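Side-chain contacts in 4-oxalmesaconate hydratase (Pseudomonas putida, PDB 5CGZ), which catalyses the hydration of 4-carboxy-2-hydroxymuconate to 4-carboxy-4-hydroxy-2-oxoadipate, the third step of gallate degradation, with one zinc ion bound per subunit: residues A[13-18]-A[183-188]; A[25-30]-A[176-181]; A[66-71]-A[76-81]. All coordinates share one frame; numbering follows the deposited sequence.

Contact 1 of 3, residues A[13-18]-A[183-188]; sequences DFVWRA and YAAIQC. With ZN (zinc ion), chain C.
V15 and W16 meet A185 and I186 where helix 13-27, the first helix of the Rossmann-type core, packs against helix 179-186. The side chain of V15 is directed toward helix 179-186. Its CG1 is anti to the backbone N (chi1 176°), which lays this methyl over the backbone of the other helix, 3.7 Å from the carbonyl O of A185. The same methyl lies 4.1 Å from A185 CB and equally far from I186 CG1. A branched side chain suits the spot because one arm can serve the contact while CG2 lies over one face of the F14 ring and against A70. A185, being small, lets the helices draw close.

W16 starts away from the partner helix, yet its long indole swings back: the six-membered ring brings CZ3 to 3.9 Å from I186 CG2, and the two side chains cross at about a right angle. W196 touches both W16 and I186, the Y199 ring meets the indole, and the backbone O of W16 accepts a hydrogen bond from K182 NZ.

On another side of helix 13-27 lies the zinc site, where D13 gives OD1 to the metal at 2.0 Å; the other protein ligands are H10, E44 and H123, with a water also on the zinc. The second oxygen of D13 is the one that R17 holds. R17 NE donates to D13 OD2 over 2.9 Å in a nearly straight bond (166°), so a second-shell arginine one turn on positions a first-shell carboxylate. NE approaches the anti side of OD2, 26° out of the carboxylate plane.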
loop_
_atom_site.group_PDB
_atom_site.type_symbol
_atom_site.label_atom_id
_atom_site.label_comp_id
_atom_site.label_asym_id
_atom_site.label_seq_id
_atom_site.Cartn_x
_atom_site.Cartn_y
_atom_site.Cartn_z
ATOM N N ASP A 13 1.471 -29.121 -1.273
ATOM C CA ASP A 13 0.915 -27.863 -0.804
ATOM C C ASP A 13 -0.523 -27.956 -0.306
ATOM O O ASP A 13 -0.855 -27.345 0.706
ATOM C CB ASP A 13 1.021 -26.815 -1.907
ATOM C CG ASP A 13 2.412 -26.225 -1.994
ATOM O OD1 ASP A 13 3.033 -26.292 -3.074
ATOM O OD2 ASP A 13 2.878 -25.692 -0.964
ATOM N N PHE A 14 -1.380 -28.710 -0.989
ATOM C CA PHE A 14 -2.773 -28.744 -0.564
ATOM C C PHE A 14 -2.893 -29.409 0.803
ATOM O O PHE A 14 -3.846 -29.152 1.532
ATOM C CB PHE A 14 -3.676 -29.448 -1.604
ATOM C CG PHE A 14 -3.542 -30.955 -1.641
ATOM C CD1 PHE A 14 -2.608 -31.567 -2.469
ATOM C CD2 PHE A 14 -4.383 -31.760 -0.882
ATOM C CE1 PHE A 14 -2.496 -32.960 -2.519
ATOM C CE2 PHE A 14 -4.280 -33.155 -0.923
ATOM C CZ PHE A 14 -3.333 -33.757 -1.743
ATOM N N VAL A 15 -1.918 -30.239 1.166
ATOM C CA VAL A 15 -1.969 -30.911 2.463
ATOM C C VAL A 15 -1.625 -29.932 3.591
ATOM O O VAL A 15 -2.390 -29.795 4.537
ATOM C CB VAL A 15 -1.020 -32.143 2.515
ATOM C CG1 VAL A 15 -1.025 -32.771 3.908
ATOM C CG2 VAL A 15 -1.438 -33.173 1.472
ATOM N N TRP A 16 -0.498 -29.231 3.481
ATOM C CA TRP A 16 -0.117 -28.261 4.515
ATOM C C TRP A 16 -1.137 -27.140 4.672
ATOM O O TRP A 16 -1.450 -26.722 5.791
ATOM C CB TRP A 16 1.237 -27.611 4.214
ATOM C CG TRP A 16 2.378 -28.524 3.874
ATOM C CD1 TRP A 16 3.104 -28.526 2.716
ATOM C CD2 TRP A 16 2.955 -29.535 4.711
ATOM N NE1 TRP A 16 4.089 -29.485 2.777
ATOM C CE2 TRP A 16 4.018 -30.120 3.988
ATOM C CE3 TRP A 16 2.679 -30.003 6.001
ATOM C CZ2 TRP A 16 4.799 -31.153 4.508
ATOM C CZ3 TRP A 16 3.457 -31.027 6.518
ATOM C CH2 TRP A 16 4.502 -31.592 5.770
ATOM N N ARG A 17 -1.646 -26.651 3.545
ATOM C CA ARG A 17 -2.322 -25.348 3.501
ATOM C C ARG A 17 -3.834 -25.420 3.362
ATOM O O ARG A 17 -4.518 -24.436 3.633
ATOM C CB ARG A 17 -1.760 -24.512 2.336
ATOM C CG ARG A 17 -0.255 -24.490 2.328
ATOM C CD ARG A 17 0.383 -23.569 1.292
ATOM N NE ARG A 17 1.766 -24.017 1.179
ATOM C CZ ARG A 17 2.686 -23.803 2.114
ATOM N NH1 ARG A 17 2.386 -23.086 3.196
ATOM N NH2 ARG A 17 3.904 -24.289 1.958
ATOM N N ALA A 18 -4.356 -26.567 2.927
ATOM C CA ALA A 18 -5.784 -26.682 2.626
ATOM C C ALA A 18 -6.431 -27.955 3.177
ATOM O O ALA A 18 -7.619 -28.189 2.946
ATOM C CB ALA A 18 -6.000 -26.616 1.112
ATOM N N TYR A 183 -4.221 -33.768 10.235
ATOM C CA TYR A 183 -2.943 -34.220 10.772
ATOM C C TYR A 183 -2.553 -35.608 10.247
ATOM O O TYR A 183 -1.375 -35.882 10.001
ATOM C CB TYR A 183 -2.966 -34.231 12.302
ATOM C CG TYR A 183 -1.600 -34.531 12.869
ATOM C CD1 TYR A 183 -0.553 -33.626 12.711
ATOM C CD2 TYR A 183 -1.341 -35.732 13.525
ATOM C CE1 TYR A 183 0.710 -33.897 13.210
ATOM C CE2 TYR A 183 -0.075 -36.014 14.026
ATOM C CZ TYR A 183 0.942 -35.094 13.861
ATOM O OH TYR A 183 2.191 -35.365 14.352
ATOM N N ALA A 184 -3.538 -36.486 10.078
ATOM C CA ALA A 184 -3.265 -37.791 9.478
ATOM C C ALA A 184 -2.792 -37.623 8.038
ATOM O O ALA A 184 -1.883 -38.321 7.590
ATOM C CB ALA A 184 -4.500 -38.685 9.539
ATOM N N ALA A 185 -3.392 -36.685 7.310
ATOM C CA ALA A 185 -2.929 -36.402 5.950
ATOM C C ALA A 185 -1.504 -35.846 5.986
ATOM O O ALA A 185 -0.657 -36.200 5.166
ATOM C CB ALA A 185 -3.867 -35.427 5.252
ATOM N N ILE A 186 -1.249 -34.963 6.945
ATOM C CA ILE A 186 0.078 -34.385 7.121
ATOM C C ILE A 186 1.135 -35.478 7.321
ATOM O O ILE A 186 2.247 -35.396 6.787
ATOM C CB ILE A 186 0.081 -33.393 8.313
ATOM C CG1 ILE A 186 -0.352 -32.003 7.832
ATOM C CG2 ILE A 186 1.447 -33.315 8.976
ATOM C CD1 ILE A 186 -0.414 -30.981 8.943
ATOM N N GLN A 187 0.776 -36.515 8.073
ATOM C CA GLN A 187 1.707 -37.606 8.344
ATOM C C GLN A 187 2.029 -38.452 7.107
ATOM O O GLN A 187 2.985 -39.217 7.116
ATOM C CB GLN A 187 1.160 -38.491 9.463
ATOM C CG GLN A 187 1.269 -37.825 10.826
ATOM C CD GLN A 187 0.815 -38.713 11.959
ATOM O OE1 GLN A 187 1.566 -38.955 12.898
ATOM N NE2 GLN A 187 -0.424 -39.185 11.889
ATOM N N CYS A 188 1.248 -38.306 6.041
ATOM C CA CYS A 188 1.599 -38.935 4.770
ATOM C C CYS A 188 2.805 -38.261 4.119
ATOM O O CYS A 188 3.423 -38.829 3.226
ATOM C CB CYS A 188 0.423 -38.902 3.794
ATOM S SG CYS A 188 -0.997 -39.842 4.315
HETATM ZN ZN ZN C . 4.874 -25.521 -3.082
HETATM O O HOH W 1 5.821 -25.652 -0.780
#

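Contact 2 of 3, residues A[25-30]-A[176-181]; sequences HAEQGY and TSVWDK
A salt bridge near the surface, E27 with K181, ties the C-terminal end of helix 13-27 to the first turn of helix 179-186. The two side chains come from opposite directions, both extended beyond CG, and K181 NZ reaches E27 OE2 at 2.7 Å on its anti lone pair, the one turned away from OE1. Long, flexible, charged chains suit this place, since even the nearest CA atoms, those of E27 and V178, are 9.0 Å apart.

V178, at the N-cap position, also touches the carboxylate: its CG1 lies 3.7 Å from E27 OE2, while its side chain packs on A23 and L24. Two waters extend the grip to S177: one donates to E27 OE2 and to the backbone O of S177, the other donates to E27 OE1 at 2.6 Å and bonds to S177 OG. A methionine in place of K181 would probably leave the E27 carboxylate without its charged mate, tethered to 176-181 mainly through water.

Beyond E27 the chain leaves the helix through G29, the C-prime residue, where positive phi would jam a side chain against the preceding carbonyl O; Y30 N bonds to H25 O and G29 N to A26 O, a Schellman motif.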
loop_
_atom_site.group_PDB
_atom_site.type_symbol
_atom_site.label_atom_id
_atom_site.label_comp_id
_atom_site.label_asym_id
_atom_site.label_seq_id
_atom_site.Cartn_x
_atom_site.Cartn_y
_atom_site.Cartn_z
ATOM N N HIS A 25 -15.204 -29.323 4.272
ATOM C CA HIS A 25 -16.274 -29.188 3.288
ATOM C C HIS A 25 -16.733 -30.556 2.748
ATOM O O HIS A 25 -17.904 -30.725 2.406
ATOM C CB HIS A 25 -15.845 -28.257 2.145
ATOM C CG HIS A 25 -15.773 -26.813 2.551
ATOM N ND1 HIS A 25 -14.670 -26.272 3.178
ATOM C CD2 HIS A 25 -16.684 -25.813 2.458
ATOM C CE1 HIS A 25 -14.895 -24.993 3.435
ATOM N NE2 HIS A 25 -16.110 -24.690 3.008
ATOM N N ALA A 26 -15.826 -31.525 2.681
ATOM C CA ALA A 26 -16.215 -32.882 2.302
ATOM C C ALA A 26 -17.312 -33.400 3.250
ATOM O O ALA A 26 -18.293 -34.013 2.812
ATOM C CB ALA A 26 -15.003 -33.815 2.313
ATOM N N GLU A 27 -17.165 -33.119 4.544
ATOM C CA GLU A 27 -18.154 -33.559 5.528
ATOM C C GLU A 27 -19.455 -32.781 5.393
ATOM O O GLU A 27 -20.502 -33.216 5.886
ATOM C CB GLU A 27 -17.596 -33.437 6.949
ATOM C CG GLU A 27 -16.435 -34.385 7.199
ATOM C CD GLU A 27 -16.027 -34.462 8.663
ATOM O OE1 GLU A 27 -16.611 -33.733 9.493
ATOM O OE2 GLU A 27 -15.124 -35.265 8.984
ATOM N N GLN A 28 -19.398 -31.643 4.708
ATOM C CA GLN A 28 -20.609 -30.888 4.426
ATOM C C GLN A 28 -21.277 -31.325 3.126
ATOM O O GLN A 28 -22.234 -30.687 2.666
ATOM C CB GLN A 28 -20.306 -29.390 4.376
ATOM C CG GLN A 28 -20.056 -28.790 5.750
ATOM C CD GLN A 28 -19.519 -27.377 5.668
ATOM O OE1 GLN A 28 -19.918 -26.596 4.801
ATOM N NE2 GLN A 28 -18.604 -27.042 6.565
ATOM N N GLY A 29 -20.773 -32.399 2.520
ATOM C CA GLY A 29 -21.374 -32.893 1.289
ATOM C C GLY A 29 -20.791 -32.326 0.003
ATOM O O GLY A 29 -21.441 -32.364 -1.050
ATOM N N TYR A 30 -19.572 -31.793 0.082
ATOM C CA TYR A 30 -18.878 -31.276 -1.102
ATOM C C TYR A 30 -18.025 -32.350 -1.747
ATOM O O TYR A 30 -17.317 -33.091 -1.054
ATOM C CB TYR A 30 -17.968 -30.095 -0.752
ATOM C CG TYR A 30 -18.661 -28.784 -0.512
ATOM C CD1 TYR A 30 -19.335 -28.542 0.679
ATOM C CD2 TYR A 30 -18.609 -27.770 -1.459
ATOM C CE1 TYR A 30 -19.948 -27.333 0.913
ATOM C CE2 TYR A 30 -19.224 -26.554 -1.234
ATOM C CZ TYR A 30 -19.890 -26.341 -0.047
ATOM O OH TYR A 30 -20.506 -25.135 0.187
ATOM N N THR A 176 -11.438 -27.142 13.621
ATOM C CA THR A 176 -11.300 -27.922 14.844
ATOM C C THR A 176 -11.904 -29.335 14.707
ATOM O O THR A 176 -11.313 -30.318 15.152
ATOM C CB THR A 176 -11.963 -27.202 16.026
ATOM O OG1 THR A 176 -11.312 -25.936 16.247
ATOM C CG2 THR A 176 -11.872 -28.063 17.285
ATOM N N SER A 177 -13.063 -29.433 14.061
ATOM C CA SER A 177 -13.768 -30.714 13.949
ATOM C C SER A 177 -13.099 -31.702 12.993
ATOM O O SER A 177 -13.456 -32.876 12.978
ATOM C CB SER A 177 -15.219 -30.485 13.507
ATOM O OG SER A 177 -15.271 -29.964 12.187
ATOM N N VAL A 178 -12.128 -31.252 12.202
ATOM C CA VAL A 178 -11.444 -32.181 11.305
ATOM C C VAL A 178 -9.936 -32.178 11.479
ATOM O O VAL A 178 -9.214 -32.664 10.609
ATOM C CB VAL A 178 -11.757 -31.886 9.813
ATOM C CG1 VAL A 178 -13.232 -32.169 9.513
ATOM C CG2 VAL A 178 -11.372 -30.441 9.445
ATOM N N TRP A 179 -9.448 -31.653 12.597
ATOM C CA TRP A 179 -7.998 -31.585 12.766
ATOM C C TRP A 179 -7.346 -32.971 12.654
ATOM O O TRP A 179 -6.278 -33.104 12.050
ATOM C CB TRP A 179 -7.601 -30.931 14.105
ATOM C CG TRP A 179 -6.123 -31.031 14.298
ATOM C CD1 TRP A 179 -5.462 -31.840 15.178
ATOM C CD2 TRP A 179 -5.113 -30.362 13.528
ATOM N NE1 TRP A 179 -4.101 -31.693 15.023
ATOM C CE2 TRP A 179 -3.861 -30.793 14.019
ATOM C CE3 TRP A 179 -5.148 -29.429 12.484
ATOM C CZ2 TRP A 179 -2.652 -30.327 13.498
ATOM C CZ3 TRP A 179 -3.946 -28.966 11.964
ATOM C CH2 TRP A 179 -2.714 -29.421 12.470
ATOM N N ASP A 180 -7.981 -34.003 13.210
ATOM C CA ASP A 180 -7.382 -35.344 13.173
ATOM C C ASP A 180 -7.147 -35.809 11.740
ATOM O O ASP A 180 -6.124 -36.429 11.442
ATOM C CB ASP A 180 -8.258 -36.362 13.915
ATOM C CG ASP A 180 -8.244 -36.155 15.427
ATOM O OD1 ASP A 180 -7.371 -35.406 15.929
ATOM O OD2 ASP A 180 -9.104 -36.748 16.113
ATOM N N LYS A 181 -8.093 -35.505 10.855
ATOM C CA LYS A 181 -7.936 -35.837 9.446
ATOM C C LYS A 181 -6.796 -35.032 8.826
ATOM O O LYS A 181 -5.955 -35.596 8.127
ATOM C CB LYS A 181 -9.242 -35.596 8.682
ATOM C CG LYS A 181 -10.284 -36.676 8.911
ATOM C CD LYS A 181 -11.579 -36.367 8.173
ATOM C CE LYS A 181 -12.562 -37.536 8.260
ATOM N NZ LYS A 181 -13.835 -37.214 7.547
HETATM O O HOH W 2 -14.037 -35.487 11.305
HETATM O O HOH W 3 -16.938 -31.337 10.415
#

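Contact 3 of 3, residues A[66-71]-A[76-81]; sequences EAMAAA and ASVEFF
A71, A67 and M68 on the helix meet V78 and F80 on the strand in a set of apolar contacts. V78 turns CG1 into the crowded position between its backbone N and carbonyl carbon (chi1 57°), which aims that methyl at the helix: it lies 3.8 Å from A71 CB and 4.2 Å from M68 CG. Alanines suit this helix face, because a bare CB every four residues lets the helix settle closely on the strand and gives the larger valine and phenylalanine somewhere to rest.

Aromatic contacts centre on the F80 ring. A67 CB stands at its edge, close to the ring plane, 3.7 Å from CE1. M68 and the phenylalanine cross obliquely, and the extended methionine chain brings CE to within 3.7 Å of F80 CE2. A long, pliable thioether fits a helix position that does not itself face the strand, since CG already touches V78 and the ring while the flexible end brings CE in as well. The F39 ring meets the same phenylalanine.

These pieces form the second half of a beta-alpha-beta crossover of the Rossmann-type sheet: helix 56-74 links strand 31-36 to its parallel neighbour 76-80, and the short helix and strand segments run nearly antiparallel (160°). Because side chains alternate along a strand, V78 and F80 face the helix while S77 and E79 point away; both of the latter hydrogen-bond to H33, and E79 also pairs with R104.

The polar interaction across the contact is a backbone one at the turn. A76 N donates to A71 O over 2.9 Å in an almost straight bond (173°), which joins the last turn of helix 56-74 to the first residue of segment 76-81.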
loop_
_atom_site.group_PDB
_atom_site.type_symbol
_atom_site.label_atom_id
_atom_site.label_comp_id
_atom_site.label_asym_id
_atom_site.label_seq_id
_atom_site.Cartn_x
_atom_site.Cartn_y
_atom_site.Cartn_z
ATOM N N GLU A 66 2.081 -40.227 -2.034
ATOM C CA GLU A 66 1.777 -39.458 -0.833
ATOM C C GLU A 66 0.512 -38.626 -1.007
ATOM O O GLU A 66 -0.356 -38.622 -0.135
ATOM C CB GLU A 66 2.948 -38.548 -0.474
ATOM C CG GLU A 66 4.165 -39.297 0.025
ATOM C CD GLU A 66 5.324 -38.368 0.326
ATOM O OE1 GLU A 66 5.269 -37.190 -0.103
ATOM O OE2 GLU A 66 6.284 -38.821 0.993
ATOM N N ALA A 67 0.408 -37.942 -2.144
ATOM C CA ALA A 67 -0.727 -37.065 -2.407
ATOM C C ALA A 67 -2.024 -37.862 -2.483
ATOM O O ALA A 67 -3.053 -37.456 -1.932
ATOM C CB ALA A 67 -0.510 -36.282 -3.692
ATOM N N MET A 68 -1.970 -39.009 -3.156
ATOM C CA MET A 68 -3.148 -39.864 -3.261
ATOM C C MET A 68 -3.572 -40.389 -1.898
ATOM O O MET A 68 -4.763 -40.459 -1.607
ATOM C CB MET A 68 -2.888 -41.020 -4.215
ATOM C CG MET A 68 -2.988 -40.615 -5.673
ATOM S SD MET A 68 -2.391 -41.928 -6.751
ATOM C CE MET A 68 -2.963 -41.329 -8.344
ATOM N N ALA A 69 -2.599 -40.738 -1.058
ATOM C CA ALA A 69 -2.911 -41.202 0.293
ATOM C C ALA A 69 -3.548 -40.079 1.116
ATOM O O ALA A 69 -4.544 -40.291 1.807
ATOM C CB ALA A 69 -1.653 -41.729 0.985
ATOM N N ALA A 70 -2.981 -38.877 1.027
ATOM C CA ALA A 70 -3.516 -37.729 1.762
ATOM C C ALA A 70 -4.926 -37.381 1.288
ATOM O O ALA A 70 -5.825 -37.131 2.101
ATOM C CB ALA A 70 -2.593 -36.516 1.614
ATOM N N ALA A 71 -5.115 -37.360 -0.027
ATOM C CA ALA A 71 -6.420 -37.042 -0.598
ATOM C C ALA A 71 -7.499 -37.999 -0.100
ATOM O O ALA A 71 -8.620 -37.582 0.188
ATOM C CB ALA A 71 -6.358 -37.063 -2.123
ATOM N N ALA A 76 -10.965 -36.140 -0.703
ATOM C CA ALA A 76 -10.943 -35.414 -1.972
ATOM C C ALA A 76 -10.500 -36.313 -3.104
ATOM O O ALA A 76 -9.808 -37.302 -2.877
ATOM C CB ALA A 76 -10.011 -34.217 -1.889
ATOM N N SER A 77 -10.882 -35.963 -4.327
ATOM C CA SER A 77 -10.249 -36.564 -5.491
ATOM C C SER A 77 -9.069 -35.679 -5.880
ATOM O O SER A 77 -9.033 -34.498 -5.520
ATOM C CB SER A 77 -11.237 -36.712 -6.647
ATOM O OG SER A 77 -11.780 -35.460 -7.028
ATOM N N VAL A 78 -8.098 -36.241 -6.591
ATOM C CA VAL A 78 -6.908 -35.485 -6.976
ATOM C C VAL A 78 -6.423 -35.886 -8.368
ATOM O O VAL A 78 -6.469 -37.060 -8.737
ATOM C CB VAL A 78 -5.767 -35.680 -5.952
ATOM C CG1 VAL A 78 -5.428 -37.153 -5.810
ATOM C CG2 VAL A 78 -4.531 -34.864 -6.353
ATOM N N GLU A 79 -5.989 -34.905 -9.153
ATOM C CA GLU A 79 -5.370 -35.200 -10.439
ATOM C C GLU A 79 -4.055 -34.446 -10.551
ATOM O O GLU A 79 -3.832 -33.459 -9.839
ATOM C CB GLU A 79 -6.305 -34.852 -11.603
ATOM C CG GLU A 79 -6.482 -33.375 -11.858
ATOM C CD GLU A 79 -7.481 -33.096 -12.971
ATOM O OE1 GLU A 79 -8.633 -32.705 -12.667
ATOM O OE2 GLU A 79 -7.117 -33.262 -14.151
ATOM N N PHE A 80 -3.190 -34.914 -11.447
ATOM C CA PHE A 80 -1.829 -34.403 -11.555
ATOM C C PHE A 80 -1.515 -33.923 -12.972
ATOM O O PHE A 80 -1.459 -34.732 -13.891
ATOM C CB PHE A 80 -0.844 -35.497 -11.125
ATOM C CG PHE A 80 -1.128 -36.046 -9.757
ATOM C CD1 PHE A 80 -0.636 -35.411 -8.624
ATOM C CD2 PHE A 80 -1.907 -37.183 -9.598
ATOM C CE1 PHE A 80 -0.904 -35.904 -7.359
ATOM C CE2 PHE A 80 -2.177 -37.683 -8.334
ATOM C CZ PHE A 80 -1.674 -37.041 -7.213
ATOM N N PHE A 81 -1.321 -32.618 -13.159
ATOM C CA PHE A 81 -1.013 -32.107 -14.492
ATOM C C PHE A 81 0.422 -32.433 -14.893
ATOM O O PHE A 81 0.739 -32.457 -16.080
ATOM C CB PHE A 81 -1.217 -30.589 -14.586
ATOM C CG PHE A 81 -2.642 -30.169 -14.808
ATOM C CD1 PHE A 81 -3.692 -31.033 -14.535
ATOM C CD2 PHE A 81 -2.929 -28.900 -15.294
ATOM C CE1 PHE A 81 -5.007 -30.633 -14.736
ATOM C CE2 PHE A 81 -4.234 -28.496 -15.498
ATOM C CZ PHE A 81 -5.279 -29.364 -15.214
#

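Overall arrangement
Contacts 1 and 2 join the same two helices, 13-27 and 179-186, but at different depths. Contact 1 is wholly buried, uses apolar groups across its interface and includes a zinc ligand on its helix 13-27 segment; contact 2, about 13 Å away between centres, lies toward the surface, where charges and waters take over. Contact 3, partly buried, pairs helix 56-74 with an outermost strand of the sheet within the chain, and combines apolar packing with one backbone bond. It abuts contact 1 directly: A67 packs on F14 and A69 on C188, so helix 56-74 lies against both segments of contact 1. Contacts 2 and 3 do not touch.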